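Local structure of xylan esterase, putative, AXE2C (Cellvibrio japonicus, 2WAA) at residues 173-178 against 332-337; 87-90 against 96-99. The protein removes acetyl groups from acetylated xylan and glucomannan, as a carbohydrate esterase of family CE2 that takes part in breaking down plant cell walls. All blocks are in the same frame, centred on the assembly; numbering follows the deposited sequence.

In the fold
Contact 1 and contact 2 sit in different parts of the chain, about 30 Å apart between centres and about 10 Å at their nearest atoms, and share no element. Contact 2 (87-90 against 96-99) is buried inside the N-terminal beta domain, where strands of two antiparallel sheets face each other. Contact 1 (173-178 against 332-337) is only partly buried: it joins the end of one helix to the last helix of the esterase domain, over its parallel sheet. The chemistry follows the setting. Across the gap contact 2 is made by methyls and rings, with no hydrogen bond, whereas contact 1 pairs leucines on the inside with an arginine-to-carbonyl bond nearer the surface.

Contact 1: 173-178 against 332-337; sequences KALDAQ and QLRQIM
L175 and R334 both set CG beside the backbone N and anti to the carbonyl carbon (chi1 -63° and -61°), and these torsions send the two side chains past each other in opposite directions. R334 then runs extended from CG to NE, which carries its guanidinium out to the end of helix 167-174. There CD2 of L175 lies over one face of the flat group, toward its rim, 3.8 Å from R334 NH1. The same methyl also rests on the arginine's aliphatic part, with L175 CD2 3.9 Å from R334 CG. R334 NH2 reaches the backbone oxygen of A174 at 3.0 Å, but the N-H points poorly at it (134°), and the bond is weak. The other terminal nitrogen, NH1, is tied to the carbonyl of W339 just beyond the helix, so the guanidinium spans two backbone oxygens from distant parts of the chain.

The carbonyl that R334 meets belongs to a helix terminus closed by a Schellman motif: D176, with positive phi, is the C-prime residue, its N bonding to K173 O at 3.0 Å while A177 N closes back on a carbonyl of the last helical turn. The chain then enters strand 177-183, an outermost strand of the parallel sheet in this SGNH-type (GDSL) hydrolase domain. Helix 319-337 packs on the same sheet, with L333 against L228, I230 and V269, while L175 leans on I135 of the neighbouring strand 133-139. Between these anchor points the two leucines cross at about a right angle and meet methyl to methyl, L175 CD1 lying 4.0 Å from L333 CD1. L175 CD1 also approaches L333 CB at 4.1 Å, at the base of that side chain.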
ATOM      1  N   LYS A 173      -8.594   2.887   7.705  1.00  9.66           N
ATOM      2  CA  LYS A 173      -9.247   2.276   8.894  1.00 11.57           C
ATOM      3  C   LYS A 173     -10.192   3.281   9.575  1.00 12.27           C
ATOM      4  O   LYS A 173     -11.382   2.998   9.792  1.00 12.26           O
ATOM      5  CB  LYS A 173      -8.202   1.797   9.906  1.00 11.70           C
ATOM      6  CG  LYS A 173      -8.803   1.139  11.144  1.00 16.40           C
ATOM      7  CD  LYS A 173      -7.650   0.773  12.065  1.00 25.49           C
ATOM      8  CE  LYS A 173      -8.066  -0.294  13.085  1.00 32.09           C
ATOM      9  NZ  LYS A 173      -8.634   0.412  14.260  1.00 37.64           N
ATOM     10  N   ALA A 174      -9.695   4.482   9.857  1.00 11.60           N
ATOM     11  CA  ALA A 174     -10.592   5.531  10.392  1.00 11.84           C
ATOM     12  C   ALA A 174     -11.835   5.802   9.512  1.00 12.13           C
ATOM     13  O   ALA A 174     -12.953   6.059  10.031  1.00 11.28           O
ATOM     14  CB  ALA A 174      -9.775   6.818  10.695  1.00 11.80           C
ATOM     15  N   LEU A 175     -11.698   5.705   8.180  1.00 10.26           N
ATOM     16  CA  LEU A 175     -12.795   5.981   7.284  1.00 11.39           C
ATOM     17  C   LEU A 175     -13.631   4.729   6.934  1.00 11.51           C
ATOM     18  O   LEU A 175     -14.460   4.805   6.030  1.00 12.55           O
ATOM     19  CB  LEU A 175     -12.280   6.588   5.961  1.00 10.64           C
ATOM     20  CG  LEU A 175     -11.581   7.936   6.125  1.00 11.41           C
ATOM     21  CD1 LEU A 175     -10.964   8.382   4.824  1.00 11.64           C
ATOM     22  CD2 LEU A 175     -12.598   8.933   6.657  1.00 12.63           C
ATOM     23  N   ASP A 176     -13.365   3.620   7.621  1.00 12.35           N
ATOM     24  CA  ASP A 176     -14.054   2.320   7.360  1.00 12.98           C
ATOM     25  C   ASP A 176     -14.008   1.980   5.880  1.00 12.29           C
ATOM     26  O   ASP A 176     -15.037   1.751   5.223  1.00 12.01           O
ATOM     27  CB  ASP A 176     -15.522   2.381   7.815  1.00 14.86           C
ATOM     28  CG  ASP A 176     -16.176   0.989   7.899  1.00 19.03           C
ATOM     29  OD1 ASP A 176     -15.460  -0.041   7.995  1.00 21.38           O
ATOM     30  OD2 ASP A 176     -17.408   0.950   7.884  1.00 25.02           O
ATOM     31  N   ALA A 177     -12.786   1.970   5.344  1.00 10.35           N
ATOM     32  CA  ALA A 177     -12.595   1.810   3.918  1.00  9.56           C
ATOM     33  C   ALA A 177     -11.536   0.778   3.612  1.00  7.92           C
ATOM     34  O   ALA A 177     -10.613   0.528   4.404  1.00  9.47           O
ATOM     35  CB  ALA A 177     -12.212   3.145   3.248  1.00  8.37           C
ATOM     36  N   GLN A 178     -11.679   0.156   2.441  1.00  8.52           N
ATOM     37  CA  GLN A 178     -10.556  -0.610   1.894  1.00  7.68           C
ATOM     38  C   GLN A 178      -9.467   0.342   1.458  1.00  8.41           C
ATOM     39  O   GLN A 178      -9.733   1.517   1.202  1.00  8.79           O
ATOM     40  CB  GLN A 178     -11.019  -1.379   0.657  1.00  8.94           C
ATOM     41  CG  GLN A 178     -12.099  -2.419   0.928  1.00  9.04           C
ATOM     42  CD  GLN A 178     -12.386  -3.152  -0.347  1.00 10.71           C
ATOM     43  OE1 GLN A 178     -11.435  -3.528  -1.046  1.00 12.35           O
ATOM     44  NE2 GLN A 178     -13.656  -3.413  -0.658  1.00  8.76           N
ATOM     45  N   GLN A 332     -10.220  16.214   6.790  1.00 10.67           N
ATOM     46  CA  GLN A 332     -10.359  16.862   5.518  1.00 10.18           C
ATOM     47  C   GLN A 332     -11.016  15.916   4.509  1.00 10.52           C
ATOM     48  O   GLN A 332     -11.894  16.347   3.750  1.00 10.10           O
ATOM     49  CB  GLN A 332      -9.003  17.333   5.003  1.00 11.05           C
ATOM     50  CG  GLN A 332      -8.331  18.371   5.919  1.00 10.93           C
ATOM     51  CD  GLN A 332      -6.974  18.808   5.343  1.00 13.39           C
ATOM     52  OE1 GLN A 332      -6.914  19.552   4.351  1.00 13.06           O
ATOM     53  NE2 GLN A 332      -5.887  18.333   5.952  1.00 11.33           N
ATOM     54  N   LEU A 333     -10.585  14.638   4.489  1.00  9.70           N
ATOM     55  CA  LEU A 333     -11.213  13.633   3.652  1.00  9.95           C
ATOM     56  C   LEU A 333     -12.704  13.451   4.001  1.00  9.80           C
ATOM     57  O   LEU A 333     -13.552  13.254   3.093  1.00 10.17           O
ATOM     58  CB  LEU A 333     -10.474  12.312   3.776  1.00  8.70           C
ATOM     59  CG  LEU A 333      -9.032  12.396   3.306  1.00  8.01           C
ATOM     60  CD1 LEU A 333      -8.365  10.987   3.325  1.00  7.27           C
ATOM     61  CD2 LEU A 333      -8.928  12.971   1.861  1.00  8.09           C
ATOM     62  N   ARG A 334     -13.033  13.503   5.279  1.00 10.78           N
ATOM     63  CA  ARG A 334     -14.481  13.396   5.603  1.00 12.59           C
ATOM     64  C   ARG A 334     -15.295  14.501   4.907  1.00 13.84           C
ATOM     65  O   ARG A 334     -16.424  14.257   4.419  1.00 14.18           O
ATOM     66  CB  ARG A 334     -14.745  13.454   7.113  1.00 12.94           C
ATOM     67  CG  ARG A 334     -14.088  12.314   7.897  1.00 14.19           C
ATOM     68  CD  ARG A 334     -14.725  12.148   9.278  1.00 16.29           C
ATOM     69  NE  ARG A 334     -14.078  11.068  10.044  1.00 17.86           N
ATOM     70  CZ  ARG A 334     -14.415   9.781   9.975  1.00 18.69           C
ATOM     71  NH1 ARG A 334     -15.402   9.394   9.164  1.00 19.28           N
ATOM     72  NH2 ARG A 334     -13.758   8.886  10.714  1.00 20.59           N
ATOM     73  N   GLN A 335     -14.765  15.732   4.893  1.00 14.17           N
ATOM     74  CA  GLN A 335     -15.498  16.867   4.333  0.50 14.16           C
ATOM     75  C   GLN A 335     -15.571  16.716   2.828  1.00 14.16           C
ATOM     76  O   GLN A 335     -16.586  17.040   2.211  1.00 14.58           O
ATOM     77  CB  GLN A 335     -14.804  18.208   4.684  0.50 14.18           C
ATOM     78  CG  GLN A 335     -15.021  18.702   6.109  0.50 16.12           C
ATOM     79  CD  GLN A 335     -14.034  19.802   6.534  0.50 16.07           C
ATOM     80  OE1 GLN A 335     -12.847  19.706   6.259  0.50 16.64           O
ATOM     81  NE2 GLN A 335     -14.523  20.824   7.234  0.50 14.55           N
ATOM     82  N   ILE A 336     -14.456  16.278   2.228  1.00 12.88           N
ATOM     83  CA  ILE A 336     -14.375  16.177   0.785  1.00 12.89           C
ATOM     84  C   ILE A 336     -15.327  15.053   0.305  1.00 14.28           C
ATOM     85  O   ILE A 336     -15.978  15.202  -0.728  1.00 15.13           O
ATOM     86  CB  ILE A 336     -12.928  15.918   0.326  1.00 11.52           C
ATOM     87  CG1 ILE A 336     -12.081  17.211   0.431  1.00  7.99           C
ATOM     88  CG2 ILE A 336     -12.876  15.485  -1.141  1.00 13.84           C
ATOM     89  CD1 ILE A 336     -10.584  16.928   0.562  1.00  8.01           C
ATOM     90  N   MET A 337     -15.386  13.956   1.063  1.00 14.68           N
ATOM     91  CA  MET A 337     -16.144  12.750   0.613  1.00 14.87           C
ATOM     92  C   MET A 337     -17.559  12.737   1.197  1.00 17.25           C
ATOM     93  O   MET A 337     -18.388  11.867   0.851  1.00 16.54           O
ATOM     94  CB  MET A 337     -15.431  11.485   1.088  1.00 14.85           C
ATOM     95  CG  MET A 337     -14.078  11.175   0.379  1.00  8.45           C
ATOM     96  SD  MET A 337     -14.108  11.298  -1.394  1.00 12.72           S
ATOM     97  CE  MET A 337     -15.122   9.913  -1.869  1.00 12.61           C
TER

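Contact 2: 87-90 against 96-99; sequences ELFH and EHRV
L88 meets V99 methyl to methyl, its CD1 3.9 Å from V99 CG1, with the two side chains crossing at about a right angle. F89, next along, also turns inward, because L88 and F89 form a classic beta bulge opposite L52 of strand 51-58. That break in the alternation puts two successive side chains on the inner side. F89 holds CG between its backbone N and carbonyl carbon, and its ring reaches over to both V99 and H97. V99 CG2 comes in at the ring edge, near its plane, 3.7 Å from F89 CD2. H97 instead lies over a face: its CB makes a CH-pi contact 4.2 Å from the F89 ring centroid, 27° off the normal. The imidazole leans obliquely on the phenyl, planes at 50°, with H97 CD2 3.8 Å from F89 CE1.

Segments 87-90 and 96-99 run nearly antiparallel (156°), yet their axes come no closer than 8.7 Å and no hydrogen bond links the two. Each belongs to a different sheet: the backbone of F89 is hydrogen-bonded to L52, that of V99 to T45. This is face-to-face packing within the beta-sandwich of the N-terminal domain. H97 ND1 is hydrogen-bonded to D70 and the imidazole is stacked with F91; together these restrain the rotation of the H97 ring. Across the gap, methyls and rings hold by van der Waals packing and one CH-pi contact.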
ATOM      1  N   GLU A  87       3.774 -21.578   9.402  1.00 11.21           N
ATOM      2  CA  GLU A  87       2.669 -21.869  10.320  1.00 12.26           C
ATOM      3  C   GLU A  87       1.988 -20.563  10.702  1.00 12.15           C
ATOM      4  O   GLU A  87       2.662 -19.631  11.168  1.00 12.83           O
ATOM      5  CB  GLU A  87       3.193 -22.532  11.604  1.00 13.43           C
ATOM      6  CG  GLU A  87       2.012 -22.968  12.517  1.00 16.39           C
ATOM      7  CD  GLU A  87       2.513 -23.746  13.737  1.00 19.68           C
ATOM      8  OE1 GLU A  87       2.606 -24.981  13.630  1.00 19.89           O
ATOM      9  OE2 GLU A  87       2.810 -23.118  14.762  1.00 18.33           O
ATOM     10  N   LEU A  88       0.682 -20.470  10.467  1.00  9.93           N
ATOM     11  CA  LEU A  88      -0.050 -19.257  10.777  1.00  9.04           C
ATOM     12  C   LEU A  88      -0.629 -19.368  12.175  1.00  9.05           C
ATOM     13  O   LEU A  88      -0.502 -18.433  12.966  1.00 10.30           O
ATOM     14  CB  LEU A  88      -1.165 -19.018   9.730  1.00  7.06           C
ATOM     15  CG  LEU A  88      -0.643 -18.822   8.273  1.00  6.27           C
ATOM     16  CD1 LEU A  88      -1.808 -18.734   7.296  1.00  6.42           C
ATOM     17  CD2 LEU A  88       0.312 -17.631   8.135  1.00  8.58           C
ATOM     18  N   PHE A  89      -1.225 -20.505  12.507  1.00  8.35           N
ATOM     19  CA  PHE A  89      -1.617 -20.746  13.904  1.00  9.09           C
ATOM     20  C   PHE A  89      -1.658 -22.240  14.177  1.00  9.70           C
ATOM     21  O   PHE A  89      -1.698 -23.046  13.253  1.00 10.04           O
ATOM     22  CB  PHE A  89      -2.971 -20.066  14.250  1.00  7.77           C
ATOM     23  CG  PHE A  89      -4.195 -20.789  13.728  1.00  6.91           C
ATOM     24  CD1 PHE A  89      -4.725 -21.906  14.375  1.00  7.45           C
ATOM     25  CD2 PHE A  89      -4.869 -20.291  12.623  1.00  9.24           C
ATOM     26  CE1 PHE A  89      -5.919 -22.541  13.895  1.00  8.41           C
ATOM     27  CE2 PHE A  89      -6.024 -20.893  12.137  1.00  9.31           C
ATOM     28  CZ  PHE A  89      -6.560 -22.026  12.778  1.00  7.55           C
ATOM     29  N   HIS A  90      -1.619 -22.591  15.448  1.00  9.84           N
ATOM     30  CA  HIS A  90      -1.749 -23.951  15.865  1.00 11.53           C
ATOM     31  C   HIS A  90      -2.219 -23.956  17.324  1.00 12.34           C
ATOM     32  O   HIS A  90      -1.574 -23.315  18.177  1.00 12.31           O
ATOM     33  CB  HIS A  90      -0.367 -24.613  15.805  1.00 13.44           C
ATOM     34  CG  HIS A  90      -0.413 -26.062  16.158  1.00 16.03           C
ATOM     35  ND1 HIS A  90       0.696 -26.778  16.560  1.00 23.92           N
ATOM     36  CD2 HIS A  90      -1.457 -26.923  16.198  1.00 18.65           C
ATOM     37  CE1 HIS A  90       0.342 -28.030  16.799  1.00 25.02           C
ATOM     38  NE2 HIS A  90      -0.959 -28.144  16.589  1.00 24.06           N
ATOM     39  N   GLU A  96     -13.030 -21.477  15.876  1.00 14.07           N
ATOM     40  CA  GLU A  96     -13.152 -20.583  14.743  1.00 12.66           C
ATOM     41  C   GLU A  96     -12.052 -19.511  14.920  1.00 13.04           C
ATOM     42  O   GLU A  96     -11.915 -18.946  16.016  1.00 10.87           O
ATOM     43  CB  GLU A  96     -14.537 -19.957  14.726  1.00 14.27           C
ATOM     44  CG  GLU A  96     -14.680 -19.001  13.619  1.00 16.80           C
ATOM     45  CD  GLU A  96     -16.092 -18.507  13.495  1.00 25.89           C
ATOM     46  OE1 GLU A  96     -17.017 -19.320  13.728  1.00 26.31           O
ATOM     47  OE2 GLU A  96     -16.254 -17.323  13.145  1.00 24.69           O
ATOM     48  N   HIS A  97     -11.273 -19.234  13.859  1.00 10.30           N
ATOM     49  CA  HIS A  97     -10.139 -18.283  13.976  1.00 10.45           C
ATOM     50  C   HIS A  97     -10.089 -17.416  12.731  1.00 10.35           C
ATOM     51  O   HIS A  97     -10.331 -17.894  11.612  1.00 11.43           O
ATOM     52  CB  HIS A  97      -8.794 -19.025  14.141  1.00  9.04           C
ATOM     53  CG  HIS A  97      -8.705 -19.762  15.445  1.00 10.86           C
ATOM     54  ND1 HIS A  97      -8.576 -19.103  16.659  1.00 11.06           N
ATOM     55  CD2 HIS A  97      -8.856 -21.076  15.736  1.00 12.50           C
ATOM     56  CE1 HIS A  97      -8.615 -19.999  17.637  1.00 14.80           C
ATOM     57  NE2 HIS A  97      -8.778 -21.201  17.102  1.00 12.82           N
ATOM     58  N   ARG A  98      -9.760 -16.149  12.946  1.00 10.38           N
ATOM     59  CA  ARG A  98      -9.619 -15.198  11.849  0.50 10.94           C
ATOM     60  C   ARG A  98      -8.122 -15.061  11.604  1.00  9.81           C
ATOM     61  O   ARG A  98      -7.347 -14.945  12.555  1.00  9.87           O
ATOM     62  CB  ARG A  98     -10.217 -13.835  12.234  0.50 11.61           C
ATOM     63  CG  ARG A  98      -9.852 -12.710  11.244  0.50 13.96           C
ATOM     64  CD  ARG A  98     -10.614 -11.386  11.484  0.50 18.41           C
ATOM     65  NE  ARG A  98     -10.462 -10.478  10.336  0.50 19.81           N
ATOM     66  CZ  ARG A  98      -9.315  -9.914   9.972  0.50 20.22           C
ATOM     67  NH1 ARG A  98      -8.209 -10.167  10.651  0.50 21.10           N
ATOM     68  NH2 ARG A  98      -9.260  -9.110   8.922  0.50 19.66           N
ATOM     69  N   VAL A  99      -7.712 -15.056  10.329  1.00  9.32           N
ATOM     70  CA  VAL A  99      -6.276 -15.023  10.005  1.00  7.94           C
ATOM     71  C   VAL A  99      -6.034 -13.977   8.932  1.00  8.26           C
ATOM     72  O   VAL A  99      -6.746 -13.958   7.927  1.00  7.90           O
ATOM     73  CB  VAL A  99      -5.849 -16.377   9.439  1.00  7.95           C
ATOM     74  CG1 VAL A  99      -4.384 -16.365   9.064  1.00  9.46           C
ATOM     75  CG2 VAL A  99      -6.109 -17.468  10.491  1.00  8.21           C
TER